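Local coordinates for Xaa-Pro dipeptidase (Pyrococcus horikoshii, PDB 1WY2), which probably splits dipeptides that carry a C-terminal proline behind a nonpolar residue, as a dimeric metallopeptidase of the M24B family, at residues 100-105 with 112-117. Sequence-based numbering, arbitrary orientation.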
loop_
_atom_site.group_PDB
_atom_site.type_symbol
_atom_site.label_atom_id
_atom_site.label_comp_id
_atom_site.label_asym_id
_atom_site.label_seq_id
_atom_site.Cartn_x
_atom_site.Cartn_y
_atom_site.Cartn_z
ATOM N N GLY A 100 8.006 16.290 -4.156
ATOM C CA GLY A 100 7.218 17.409 -3.673
ATOM C C GLY A 100 7.566 17.846 -2.264
ATOM O O GLY A 100 7.647 19.042 -1.976
ATOM N N PHE A 101 7.780 16.876 -1.385
ATOM C CA PHE A 101 8.117 17.167 0.001
ATOM C C PHE A 101 9.500 17.804 0.100
ATOM O O PHE A 101 9.707 18.740 0.873
ATOM C CB PHE A 101 8.075 15.882 0.829
ATOM C CG PHE A 101 8.180 16.113 2.306
ATOM C CD1 PHE A 101 7.140 16.723 3.001
ATOM C CD2 PHE A 101 9.324 15.739 3.002
ATOM C CE1 PHE A 101 7.239 16.956 4.371
ATOM C CE2 PHE A 101 9.430 15.969 4.373
ATOM C CZ PHE A 101 8.386 16.578 5.056
ATOM N N ILE A 102 10.444 17.295 -0.686
ATOM C CA ILE A 102 11.802 17.826 -0.687
ATOM C C ILE A 102 11.825 19.275 -1.163
ATOM O O ILE A 102 12.593 20.091 -0.651
ATOM C CB ILE A 102 12.729 16.987 -1.584
ATOM C CG1 ILE A 102 12.901 15.590 -0.975
ATOM C CG2 ILE A 102 14.072 17.682 -1.742
ATOM C CD1 ILE A 102 13.721 14.646 -1.816
ATOM N N GLU A 103 10.990 19.596 -2.144
ATOM C CA GLU A 103 10.934 20.962 -2.650
ATOM C C GLU A 103 10.427 21.893 -1.553
ATOM O O GLU A 103 10.869 23.037 -1.447
ATOM C CB GLU A 103 10.031 21.043 -3.882
ATOM C CG GLU A 103 10.630 20.391 -5.120
ATOM C CD GLU A 103 11.997 20.953 -5.470
ATOM O OE1 GLU A 103 12.107 22.182 -5.677
ATOM O OE2 GLU A 103 12.966 20.169 -5.539
ATOM N N GLU A 104 9.501 21.397 -0.740
ATOM C CA GLU A 104 8.960 22.175 0.369
ATOM C C GLU A 104 10.078 22.477 1.363
ATOM O O GLU A 104 10.246 23.614 1.800
ATOM C CB GLU A 104 7.851 21.395 1.081
ATOM C CG GLU A 104 6.514 21.384 0.360
ATOM C CD GLU A 104 5.810 22.728 0.422
ATOM O OE1 GLU A 104 6.358 23.716 -0.115
ATOM O OE2 GLU A 104 4.712 22.794 1.012
ATOM N N LEU A 105 10.840 21.446 1.716
ATOM C CA LEU A 105 11.942 21.593 2.660
ATOM C C LEU A 105 12.953 22.628 2.172
ATOM O O LEU A 105 13.501 23.395 2.963
ATOM C CB LEU A 105 12.635 20.242 2.868
ATOM C CG LEU A 105 11.797 19.136 3.517
ATOM C CD1 LEU A 105 12.535 17.807 3.424
ATOM C CD2 LEU A 105 11.512 19.488 4.967
ATOM N N LYS A 112 19.774 23.492 2.642
ATOM C CA LYS A 112 20.771 23.691 1.598
ATOM C C LYS A 112 21.209 22.432 0.859
ATOM O O LYS A 112 21.302 22.424 -0.371
ATOM C CB LYS A 112 22.011 24.370 2.192
ATOM C CG LYS A 112 21.800 25.814 2.612
ATOM C CD LYS A 112 21.471 26.689 1.410
ATOM C CE LYS A 112 21.323 28.146 1.811
ATOM N NZ LYS A 112 20.978 29.010 0.645
ATOM N N GLU A 113 21.479 21.368 1.607
ATOM C CA GLU A 113 21.953 20.126 1.014
ATOM C C GLU A 113 21.231 18.908 1.576
ATOM O O GLU A 113 20.821 18.900 2.734
ATOM C CB GLU A 113 23.460 20.002 1.274
ATOM C CG GLU A 113 24.153 18.828 0.600
ATOM C CD GLU A 113 25.640 18.757 0.937
ATOM O OE1 GLU A 113 26.372 19.729 0.651
ATOM O OE2 GLU A 113 26.079 17.728 1.491
ATOM N N PHE A 114 21.070 17.885 0.741
ATOM C CA PHE A 114 20.431 16.643 1.166
ATOM C C PHE A 114 21.401 15.497 0.924
ATOM O O PHE A 114 22.142 15.497 -0.059
ATOM C CB PHE A 114 19.143 16.373 0.378
ATOM C CG PHE A 114 18.072 17.402 0.583
ATOM C CD1 PHE A 114 18.048 18.565 -0.184
ATOM C CD2 PHE A 114 17.087 17.211 1.542
ATOM C CE1 PHE A 114 17.054 19.524 0.004
ATOM C CE2 PHE A 114 16.089 18.161 1.741
ATOM C CZ PHE A 114 16.071 19.322 0.969
ATOM N N LYS A 115 21.405 14.526 1.832
ATOM C CA LYS A 115 22.269 13.363 1.703
ATOM C C LYS A 115 21.476 12.117 2.064
ATOM O O LYS A 115 20.565 12.173 2.888
ATOM C CB LYS A 115 23.494 13.481 2.617
ATOM C CG LYS A 115 24.595 14.386 2.074
ATOM C CD LYS A 115 25.898 14.169 2.828
ATOM C CE LYS A 115 27.053 14.906 2.168
ATOM N NZ LYS A 115 28.355 14.591 2.823
ATOM N N LYS A 116 21.816 10.998 1.435
ATOM C CA LYS A 116 21.123 9.741 1.691
ATOM C C LYS A 116 21.569 9.115 3.007
ATOM O O LYS A 116 22.757 9.127 3.332
ATOM C CB LYS A 116 21.405 8.736 0.569
ATOM C CG LYS A 116 20.955 9.158 -0.817
ATOM C CD LYS A 116 21.281 8.069 -1.832
ATOM C CE LYS A 116 20.920 8.496 -3.245
ATOM N NZ LYS A 116 21.684 9.700 -3.672
ATOM N N VAL A 117 20.620 8.561 3.757
ATOM C CA VAL A 117 20.940 7.885 5.011
ATOM C C VAL A 117 20.534 6.419 4.894
ATOM O O VAL A 117 20.551 5.670 5.870
ATOM C CB VAL A 117 20.216 8.518 6.222
ATOM C CG1 VAL A 117 20.654 9.972 6.379
ATOM C CG2 VAL A 117 18.706 8.403 6.062
#
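Phe114, on strand 113-116, reaches across to helix 99-108 and brings the outer end of its ring against Ile102 and Leu105. The backbones stand well apart, 8.9 Å from Ile102 CA to Phe114 CA, and a long, flat aromatic side chain suits this gap, offering a face to one aliphatic group and an edge to another. These helix residues stand three positions apart, nearly one turn, so both can meet the same ring. Ile102 takes a face: its CG2 methyl lies 4.0 Å from the centroid of the Phe114 ring and 20° off the ring normal, a CH-pi contact displaced toward the rim, where CG2 is 3.7 Å from Phe114 CZ. The first torsion of Ile102 explains this, since with chi1 at -67° CG2 stands opposite the backbone N. A beta-branched residue suits the place, because its short methyl branch serves the ring while the longer CG1 arm continues in another direction. Leu105 comes instead at the edge, near the ring plane, its CD1 3.9 Å from Phe114 CE2. Its CB adds a contact at 4.0 Å from Phe114 CZ, and the fork of leucine lets CD1 extend along the rim.

Helix and strand belong to the beta-alpha-beta unit 90-93, 99-108, 113-116 of the creatinase/prolidase N-terminal domain. Ile93 and Leu91 of the neighbouring strand 90-93 continue the apolar layer beneath the helix. Tyr99 of the second subunit packs on both Ile102 and Phe114, linking this layer to the dimer interface. An alanine in place of Phe114 would probably open a gap between helix and strand, depriving the Ile102 methyl of its ring face and Leu105 CD1 of its edge contact. No hydrogen bond crosses between the segments, so the direct hold between residues 100-105 and 112-117 rests on dispersion, the fit of apolar shapes and one CH-pi contact.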